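Side-chain contact in uncharacterized conserved protein (Methanopyrus kandleri AV19, PDB 2QYA), which is of unknown function but belongs to the DUF424 family and folds as a mixed beta sheet packed against helices: residues P52-A55 / A56-R60. The protein carries 2 engineered substitutions. Sequence-based numbering, arbitrary orientation.
Sequences PDRA and AKKIR
K58 and R54, one helical turn apart near the start of helix 52-66, illustrate how the aliphatic part of a lysine can share space with a guanidinium although both carry positive charge. Followed outward, the K58 side chain begins with CB 3.8 Å from R54 O, the carbonyl oxygen that accepts the backbone N-H of K58 (N to O 3.1 Å). A bend at the second torsion (chi2 69°) turns the chain back toward the preceding turn, and CD passes 4.1 Å from the same R54 O. CE then lies over one face of the R54 guanidinium, 3.9 Å from NH1. A further bend at chi4 leaves the ammonium NZ 3.9 Å from NH1 of R54, a close approach of like charges. R54 reaches this position with CG anti to its own nitrogen (chi1 -159°) and an extended chain, running beside K57 and pointing the same way. Between their ends a water takes an N-H from R54 NH2 in the guanidinium plane and, weakly, one from K57 NZ, whose charge is also met by a salt bridge to E61. Away from these polar ends, A55 and I59 join the helix to strands 6-13 and 16-23, and the backbone bond from I59 N to A55 O (2.9 Å) continues the alpha-helical pattern. A serine in place of K58 would probably leave that face of the R54 guanidinium without its methylene cover. The close like charges of R54 with K57 and K58 probably cause some repulsion; the shared water and the E61 carboxylate, which pairs with K57, are likely to ease this on the K57 side.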
ATOM      1  N   PRO A  52     -20.380  -1.569 -10.184  1.00 44.50           N
ATOM      2  CA  PRO A  52     -19.627  -0.300 -10.237  1.00 44.43           C
ATOM      3  C   PRO A  52     -20.140   0.762  -9.267  1.00 44.67           C
ATOM      4  O   PRO A  52     -19.350   1.352  -8.535  1.00 43.64           O
ATOM      5  CB  PRO A  52     -19.796   0.161 -11.696  1.00 44.78           C
ATOM      6  CG  PRO A  52     -20.565  -0.962 -12.418  1.00 44.92           C
ATOM      7  CD  PRO A  52     -20.547  -2.162 -11.522  1.00 44.40           C
ATOM      8  N   ASP A  53     -21.451   0.993  -9.256  1.00 45.49           N
ATOM      9  CA  ASP A  53     -22.050   2.004  -8.383  1.00 47.23           C
ATOM     10  C   ASP A  53     -21.805   1.692  -6.919  1.00 47.53           C
ATOM     11  O   ASP A  53     -21.552   2.597  -6.132  1.00 48.46           O
ATOM     12  CB  ASP A  53     -23.550   2.136  -8.626  1.00 47.54           C
ATOM     13  CG  ASP A  53     -23.881   2.936  -9.868  1.00 52.15           C
ATOM     14  OD1 ASP A  53     -22.974   3.220 -10.714  1.00 55.88           O
ATOM     15  OD2 ASP A  53     -25.075   3.286 -10.000  1.00 56.32           O
ATOM     16  N   ARG A  54     -21.889   0.421  -6.546  1.00 47.99           N
ATOM     17  CA  ARG A  54     -21.565   0.020  -5.175  1.00 48.98           C
ATOM     18  C   ARG A  54     -20.066   0.129  -4.896  1.00 46.68           C
ATOM     19  O   ARG A  54     -19.677   0.495  -3.794  1.00 46.44           O
ATOM     20  CB  ARG A  54     -22.091  -1.386  -4.829  1.00 49.34           C
ATOM     21  CG  ARG A  54     -22.227  -1.591  -3.304  1.00 52.59           C
ATOM     22  CD  ARG A  54     -22.862  -2.943  -2.860  1.00 52.90           C
ATOM     23  NE  ARG A  54     -22.843  -3.135  -1.392  1.00 57.35           N
ATOM     24  CZ  ARG A  54     -23.517  -2.399  -0.491  1.00 62.49           C
ATOM     25  NH1 ARG A  54     -23.428  -2.690   0.815  1.00 62.71           N
ATOM     26  NH2 ARG A  54     -24.275  -1.365  -0.869  1.00 63.83           N
ATOM     27  N   ALA A  55     -19.237  -0.182  -5.882  1.00 44.96           N
ATOM     28  CA  ALA A  55     -17.789  -0.002  -5.714  1.00 44.59           C
ATOM     29  C   ALA A  55     -17.429   1.474  -5.447  1.00 44.01           C
ATOM     30  O   ALA A  55     -16.721   1.773  -4.481  1.00 43.39           O
ATOM     31  CB  ALA A  55     -17.024  -0.563  -6.909  1.00 43.70           C
ATOM     32  N   ALA A  56     -17.972   2.380  -6.269  1.00 43.22           N
ATOM     33  CA  ALA A  56     -17.798   3.827  -6.084  1.00 43.91           C
ATOM     34  C   ALA A  56     -18.178   4.305  -4.693  1.00 44.36           C
ATOM     35  O   ALA A  56     -17.462   5.119  -4.090  1.00 43.87           O
ATOM     36  CB  ALA A  56     -18.567   4.621  -7.156  1.00 43.79           C
ATOM     37  N   LYS A  57     -19.296   3.787  -4.172  1.00 44.88           N
ATOM     38  CA  LYS A  57     -19.737   4.136  -2.818  1.00 45.97           C
ATOM     39  C   LYS A  57     -18.709   3.672  -1.771  1.00 45.93           C
ATOM     40  O   LYS A  57     -18.322   4.455  -0.904  1.00 45.77           O
ATOM     41  CB  LYS A  57     -21.135   3.572  -2.553  1.00 46.05           C
ATOM     42  CG  LYS A  57     -21.620   3.669  -1.123  1.00 47.51           C
ATOM     43  CD  LYS A  57     -23.134   3.405  -1.005  1.00 48.00           C
ATOM     44  CE  LYS A  57     -23.593   3.378   0.473  1.00 48.60           C
ATOM     45  NZ  LYS A  57     -23.191   2.085   1.152  1.00 52.87           N
ATOM     46  N   LYS A  58     -18.269   2.416  -1.858  1.00 45.81           N
ATOM     47  CA  LYS A  58     -17.278   1.880  -0.908  1.00 46.26           C
ATOM     48  C   LYS A  58     -15.932   2.621  -0.961  1.00 45.72           C
ATOM     49  O   LYS A  58     -15.276   2.800   0.061  1.00 45.49           O
ATOM     50  CB  LYS A  58     -17.058   0.372  -1.097  1.00 46.30           C
ATOM     51  CG  LYS A  58     -17.608  -0.522   0.044  1.00 49.21           C
ATOM     52  CD  LYS A  58     -19.153  -0.534   0.105  1.00 52.18           C
ATOM     53  CE  LYS A  58     -19.730  -1.546   1.170  1.00 53.98           C
ATOM     54  NZ  LYS A  58     -19.507  -2.996   0.815  1.00 58.49           N
ATOM     55  N   ILE A  59     -15.523   3.001  -2.159  1.00 45.44           N
ATOM     56  CA  ILE A  59     -14.281   3.749  -2.377  1.00 46.57           C
ATOM     57  C   ILE A  59     -14.368   5.114  -1.717  1.00 45.85           C
ATOM     58  O   ILE A  59     -13.500   5.462  -0.934  1.00 46.23           O
ATOM     59  CB  ILE A  59     -13.901   3.823  -3.905  1.00 46.87           C
ATOM     60  CG1 ILE A  59     -12.828   2.810  -4.219  1.00 46.77           C
ATOM     61  CG2 ILE A  59     -13.378   5.166  -4.299  1.00 48.69           C
ATOM     62  CD1 ILE A  59     -13.265   1.446  -4.069  1.00 48.69           C
ATOM     63  N   ARG A  60     -15.445   5.841  -1.986  1.00 45.63           N
ATOM     64  CA  ARG A  60     -15.735   7.085  -1.292  1.00 45.83           C
ATOM     65  C   ARG A  60     -15.645   6.932   0.215  1.00 45.43           C
ATOM     66  O   ARG A  60     -15.031   7.761   0.883  1.00 45.07           O
ATOM     67  CB  ARG A  60     -17.138   7.579  -1.605  1.00 46.24           C
ATOM     68  CG  ARG A  60     -17.294   8.316  -2.883  1.00 48.35           C
ATOM     69  CD  ARG A  60     -18.694   8.941  -2.971  1.00 52.27           C
ATOM     70  NE  ARG A  60     -19.046   9.221  -4.365  1.00 57.55           N
ATOM     71  CZ  ARG A  60     -19.903   8.505  -5.107  1.00 60.43           C
ATOM     72  NH1 ARG A  60     -20.562   7.455  -4.595  1.00 58.81           N
ATOM     73  NH2 ARG A  60     -20.119   8.860  -6.373  1.00 60.84           N
TER
HETATM   74  O   HOH W   1     -22.343   5.129  -6.155  1.00 56.30           O
HETATM   75  O   HOH W   2     -25.798  -0.169   0.733  1.00 68.82           O